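Local coordinates for protein modulator of the activity of Ets CG15085-PA (Drosophila melanogaster, PDB 1SV0) that pairs through its SAM domain with the SAM domain of the transcriptional repressor Yan, probably depolymerising Yan and so relieving repression, at residues D13-R16 with A17-W20; Y69-F72 with R73-A77. All blocks are in the same frame, centred on the assembly; numbering follows the deposited sequence.

In the fold
Both contacts are local, contact 1 at a helix start and contact 2 between successive turns of one helix, within a single sterile alpha motif (SAM) domain, a bundle of helices with no strands. Contact 1 comes first along the chain and sets the beginning of helix 16-30; contact 2 follows much later, inside helix 65-80, the last and longest helix of the fold. Their centres lie about 14 Å apart, yet they meet through Trp14: its CH2 packs on Arg75 CD at 3.4 Å, and its CZ3 on Phe72 CE1. One indole thus ties the start of the first helix to the last one, while Thr15 and Arg16 of contact 1 meet the Yan chain.

Contact 1: residues D13-R16 with A17-W20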
loop_
_atom_site.group_PDB
_atom_site.type_symbol
_atom_site.label_atom_id
_atom_site.label_comp_id
_atom_site.label_asym_id
_atom_site.label_seq_id
_atom_site.Cartn_x
_atom_site.Cartn_y
_atom_site.Cartn_z
ATOM N N ASP C 13 5.627 11.591 0.384
ATOM C CA ASP C 13 6.921 11.448 1.034
ATOM C C ASP C 13 6.770 10.728 2.376
ATOM O O ASP C 13 7.754 10.491 3.069
ATOM C CB ASP C 13 7.571 12.815 1.279
ATOM C CG ASP C 13 7.877 13.560 -0.008
ATOM O OD1 ASP C 13 8.049 12.900 -1.056
ATOM O OD2 ASP C 13 7.967 14.808 0.038
ATOM N N TRP C 14 5.542 10.374 2.735
ATOM C CA TRP C 14 5.294 9.708 4.016
ATOM C C TRP C 14 5.847 8.287 4.125
ATOM O O TRP C 14 5.645 7.455 3.237
ATOM C CB TRP C 14 3.787 9.661 4.311
ATOM C CG TRP C 14 3.155 10.978 4.679
ATOM C CD1 TRP C 14 3.764 12.206 4.726
ATOM C CD2 TRP C 14 1.786 11.196 5.049
ATOM N NE1 TRP C 14 2.856 13.171 5.102
ATOM C CE2 TRP C 14 1.637 12.580 5.306
ATOM C CE3 TRP C 14 0.669 10.357 5.187
ATOM C CZ2 TRP C 14 0.414 13.145 5.693
ATOM C CZ3 TRP C 14 -0.550 10.919 5.572
ATOM C CH2 TRP C 14 -0.666 12.301 5.820
ATOM N N THR C 15 6.550 8.011 5.215
ATOM C CA THR C 15 7.061 6.660 5.452
ATOM C C THR C 15 5.925 5.958 6.195
ATOM O O THR C 15 4.861 6.543 6.392
ATOM C CB THR C 15 8.276 6.671 6.375
ATOM O OG1 THR C 15 7.897 7.279 7.618
ATOM C CG2 THR C 15 9.437 7.459 5.738
ATOM N N ARG C 16 6.138 4.717 6.612
ATOM C CA ARG C 16 5.093 4.013 7.344
ATOM C C ARG C 16 4.909 4.724 8.678
ATOM O O ARG C 16 3.782 4.896 9.153
ATOM C CB ARG C 16 5.482 2.549 7.571
ATOM C CG ARG C 16 4.424 1.741 8.310
ATOM C CD ARG C 16 4.729 0.259 8.217
ATOM N NE ARG C 16 5.868 -0.113 9.037
ATOM C CZ ARG C 16 6.527 -1.256 8.914
ATOM N NH1 ARG C 16 6.160 -2.143 7.995
ATOM N NH2 ARG C 16 7.551 -1.513 9.714
ATOM N N ALA C 17 6.023 5.155 9.270
ATOM C CA ALA C 17 5.989 5.868 10.548
ATOM C C ALA C 17 5.082 7.102 10.464
ATOM O O ALA C 17 4.297 7.361 11.379
ATOM C CB ALA C 17 7.396 6.284 10.963
ATOM N N ASP C 18 5.204 7.864 9.379
ATOM C CA ASP C 18 4.371 9.050 9.183
ATOM C C ASP C 18 2.901 8.639 9.056
ATOM O O ASP C 18 2.017 9.252 9.656
ATOM C CB ASP C 18 4.810 9.825 7.931
ATOM C CG ASP C 18 6.205 10.418 8.070
ATOM O OD1 ASP C 18 6.550 10.880 9.186
ATOM O OD2 ASP C 18 6.952 10.427 7.065
ATOM N N VAL C 19 2.639 7.603 8.267
ATOM C CA VAL C 19 1.274 7.114 8.105
ATOM C C VAL C 19 0.635 6.820 9.472
ATOM O O VAL C 19 -0.511 7.199 9.734
ATOM C CB VAL C 19 1.246 5.824 7.258
ATOM C CG1 VAL C 19 -0.133 5.176 7.342
ATOM C CG2 VAL C 19 1.591 6.151 5.806
ATOM N N TRP C 20 1.381 6.139 10.334
ATOM C CA TRP C 20 0.891 5.784 11.665
ATOM C C TRP C 20 0.614 7.008 12.531
ATOM O O TRP C 20 -0.393 7.057 13.235
ATOM C CB TRP C 20 1.896 4.855 12.355
ATOM C CG TRP C 20 1.822 3.450 11.848
ATOM C CD1 TRP C 20 1.480 3.045 10.582
ATOM C CD2 TRP C 20 2.095 2.258 12.590
ATOM N NE1 TRP C 20 1.523 1.667 10.497
ATOM C CE2 TRP C 20 1.898 1.162 11.714
ATOM C CE3 TRP C 20 2.482 2.007 13.914
ATOM C CZ2 TRP C 20 2.074 -0.166 12.123
ATOM C CZ3 TRP C 20 2.655 0.684 14.320
ATOM C CH2 TRP C 20 2.450 -0.384 13.425
HETATM O O HOH W 1 9.079 11.362 6.025
#
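Thr15 and Asp18 grip each other reciprocally, each side chain receiving the other residue's backbone N-H. In one direction Asp18 N donates to Thr15 OG1 at 3.3 Å; in the other Thr15 N donates to Asp18 OD2 at 3.1 Å, almost straight at 171°. The carboxylate oxygen is approached on its anti side, somewhat out of the carboxylate plane. Thr15 OG1 is in position for the first bond because chi1 of 59° sets it between the backbone N and the carbonyl carbon, facing the opening turn. A water lies near OD2, but too close for a secure hydrogen bond, and also donates weakly to Asp13 O.

This is a capping box, with Thr15 at the N-cap of helix 16-30, the opening helix of the SAM bundle. It satisfies amide groups at the start of the helix, where no preceding turn supplies carbonyls, and the negative carboxylate probably also suits the positive end of the helix dipole. Regular helical bonding follows at once, Val19 N donating to Thr15 O and Trp20 N to Arg16 O.

Beside the box, Trp14 lays CB and CG against Asp18 CB, both at 3.8 Å, its ring plane turned 62° from the carboxylate. Val19 CG2 lies more distantly from the same indole, 4.4 Å from CE3, and Trp14 NE1 is held by Pro8 O. On another side of the helix, Arg16 and Trp20 run alongside each other in the same direction, with Arg16 CG 3.6 Å from Trp20 NE1; that indole nitrogen bonds to Phe42 O. Arg16 N, another amide of the first turn, is taken by Asp30 of the Yan chain, so the partner protein supplies an acceptor at this helix start.

Contact 2: residues Y69-F72 with R73-A77; sequences YRDF and RVRLA
Arg73 reaches across the ring of Tyr69 four residues earlier, and the two flat groups stand steeply to one another, with planes 70° apart. Stacking of the guanidinium on the ring is therefore not what joins them. Instead the aliphatic part of the arginine does the touching: CD sits over one face of the Tyr69 ring, 4.0 Å from its centroid and offset toward the rim, a CH-pi contact. Arg73 NE comes within 3.4 Å of Tyr69 CE1, so that the carbon lies at the edge of the guanidinium. A bend at chi2 (51°) folds the arginine chain back along the helix to make this possible.

Asp71 and Arg75 repeat the same i, i+4 spacing with charge. Carboxylate and guanidinium planes differ by 48°, yet Asp71 OD1 lies in the guanidinium plane and takes the NE hydrogen on its syn side, at 3.0 Å from NE. The chain of Arg75, extended from CG to NE, carries that nitrogen to its partner. Phe72 turns inward, packing on Leu49 and Cys50 of helix 46-51, while the bond from Leu76 N to Phe72 O, 2.9 Å, is one of four i, i+4 backbone bonds between 69-72 and 73-77.

Arg75 NH2 makes a salt bridge to Asp5 near the N-terminus and Asp71 OD1 also accepts from Trp22 NE1, so the pair joins helix 65-80 to helix 16-30 and to the N-terminal segment of the SAM domain. The two donors on OD1 would probably favour a deprotonated Asp71.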
loop_
_atom_site.group_PDB
_atom_site.type_symbol
_atom_site.label_atom_id
_atom_site.label_comp_id
_atom_site.label_asym_id
_atom_site.label_seq_id
_atom_site.Cartn_x
_atom_site.Cartn_y
_atom_site.Cartn_z
ATOM N N TYR C 69 -9.846 8.435 4.223
ATOM C CA TYR C 69 -9.719 8.536 2.770
ATOM C C TYR C 69 -9.811 9.995 2.350
ATOM O O TYR C 69 -8.973 10.510 1.618
ATOM C CB TYR C 69 -10.845 7.757 2.086
ATOM C CG TYR C 69 -10.875 7.914 0.578
ATOM C CD1 TYR C 69 -9.974 7.226 -0.230
ATOM C CD2 TYR C 69 -11.792 8.769 -0.037
ATOM C CE1 TYR C 69 -9.984 7.380 -1.621
ATOM C CE2 TYR C 69 -11.810 8.934 -1.426
ATOM C CZ TYR C 69 -10.903 8.235 -2.210
ATOM O OH TYR C 69 -10.919 8.382 -3.577
ATOM N N ARG C 70 -10.854 10.652 2.832
ATOM C CA ARG C 70 -11.107 12.049 2.517
ATOM C C ARG C 70 -9.928 12.948 2.893
ATOM O O ARG C 70 -9.476 13.754 2.080
ATOM C CB ARG C 70 -12.369 12.492 3.248
ATOM C CG ARG C 70 -12.947 13.818 2.806
ATOM C CD ARG C 70 -14.337 13.987 3.413
ATOM N NE ARG C 70 -15.212 12.873 3.049
ATOM C CZ ARG C 70 -16.448 12.705 3.514
ATOM N NH1 ARG C 70 -16.963 13.578 4.372
ATOM N NH2 ARG C 70 -17.172 11.668 3.115
ATOM N N ASP C 71 -9.435 12.798 4.120
ATOM C CA ASP C 71 -8.319 13.601 4.609
ATOM C C ASP C 71 -7.038 13.383 3.807
ATOM O O ASP C 71 -6.325 14.344 3.497
ATOM C CB ASP C 71 -8.072 13.293 6.092
ATOM C CG ASP C 71 -7.081 14.245 6.734
ATOM O OD1 ASP C 71 -5.862 13.953 6.723
ATOM O OD2 ASP C 71 -7.524 15.294 7.248
ATOM N N PHE C 72 -6.742 12.128 3.465
ATOM C CA PHE C 72 -5.537 11.835 2.690
ATOM C C PHE C 72 -5.609 12.478 1.301
ATOM O O PHE C 72 -4.627 13.052 0.820
ATOM C CB PHE C 72 -5.328 10.324 2.535
ATOM C CG PHE C 72 -3.987 9.960 1.964
ATOM C CD1 PHE C 72 -2.858 9.924 2.775
ATOM C CD2 PHE C 72 -3.845 9.680 0.607
ATOM C CE1 PHE C 72 -1.606 9.612 2.247
ATOM C CE2 PHE C 72 -2.592 9.364 0.067
ATOM C CZ PHE C 72 -1.475 9.330 0.885
ATOM N N ARG C 73 -6.770 12.377 0.662
ATOM C CA ARG C 73 -6.983 12.958 -0.663
ATOM C C ARG C 73 -6.770 14.472 -0.664
ATOM O O ARG C 73 -6.185 15.026 -1.597
ATOM C CB ARG C 73 -8.402 12.638 -1.153
ATOM C CG ARG C 73 -8.460 11.562 -2.215
ATOM C CD ARG C 73 -7.692 10.335 -1.795
ATOM N NE ARG C 73 -7.556 9.376 -2.886
ATOM C CZ ARG C 73 -6.935 9.624 -4.036
ATOM N NH1 ARG C 73 -6.382 10.807 -4.264
ATOM N NH2 ARG C 73 -6.867 8.679 -4.964
ATOM N N VAL C 74 -7.260 15.137 0.380
ATOM C CA VAL C 74 -7.109 16.580 0.502
ATOM C C VAL C 74 -5.626 16.929 0.578
ATOM O O VAL C 74 -5.158 17.841 -0.107
ATOM C CB VAL C 74 -7.802 17.112 1.774
ATOM C CG1 VAL C 74 -7.503 18.596 1.945
ATOM C CG2 VAL C 74 -9.304 16.871 1.687
ATOM N N ARG C 75 -4.894 16.201 1.416
ATOM C CA ARG C 75 -3.465 16.434 1.570
ATOM C C ARG C 75 -2.738 16.198 0.249
ATOM O O ARG C 75 -1.881 16.990 -0.150
ATOM C CB ARG C 75 -2.887 15.523 2.659
ATOM C CG ARG C 75 -3.249 15.941 4.080
ATOM C CD ARG C 75 -2.817 14.894 5.096
ATOM N NE ARG C 75 -3.193 15.257 6.460
ATOM C CZ ARG C 75 -2.411 15.910 7.317
ATOM N NH1 ARG C 75 -1.187 16.285 6.965
ATOM N NH2 ARG C 75 -2.857 16.186 8.536
ATOM N N LEU C 76 -3.092 15.115 -0.434
ATOM C CA LEU C 76 -2.462 14.791 -1.706
ATOM C C LEU C 76 -2.790 15.856 -2.759
ATOM O O LEU C 76 -1.908 16.320 -3.483
ATOM C CB LEU C 76 -2.932 13.417 -2.188
ATOM C CG LEU C 76 -2.376 12.928 -3.532
ATOM C CD1 LEU C 76 -0.855 12.856 -3.477
ATOM C CD2 LEU C 76 -2.963 11.559 -3.851
ATOM N N ALA C 77 -4.055 16.245 -2.829
ATOM C CA ALA C 77 -4.487 17.250 -3.797
ATOM C C ALA C 77 -3.649 18.516 -3.705
ATOM O O ALA C 77 -3.024 18.916 -4.687
ATOM C CB ALA C 77 -5.965 17.581 -3.592
#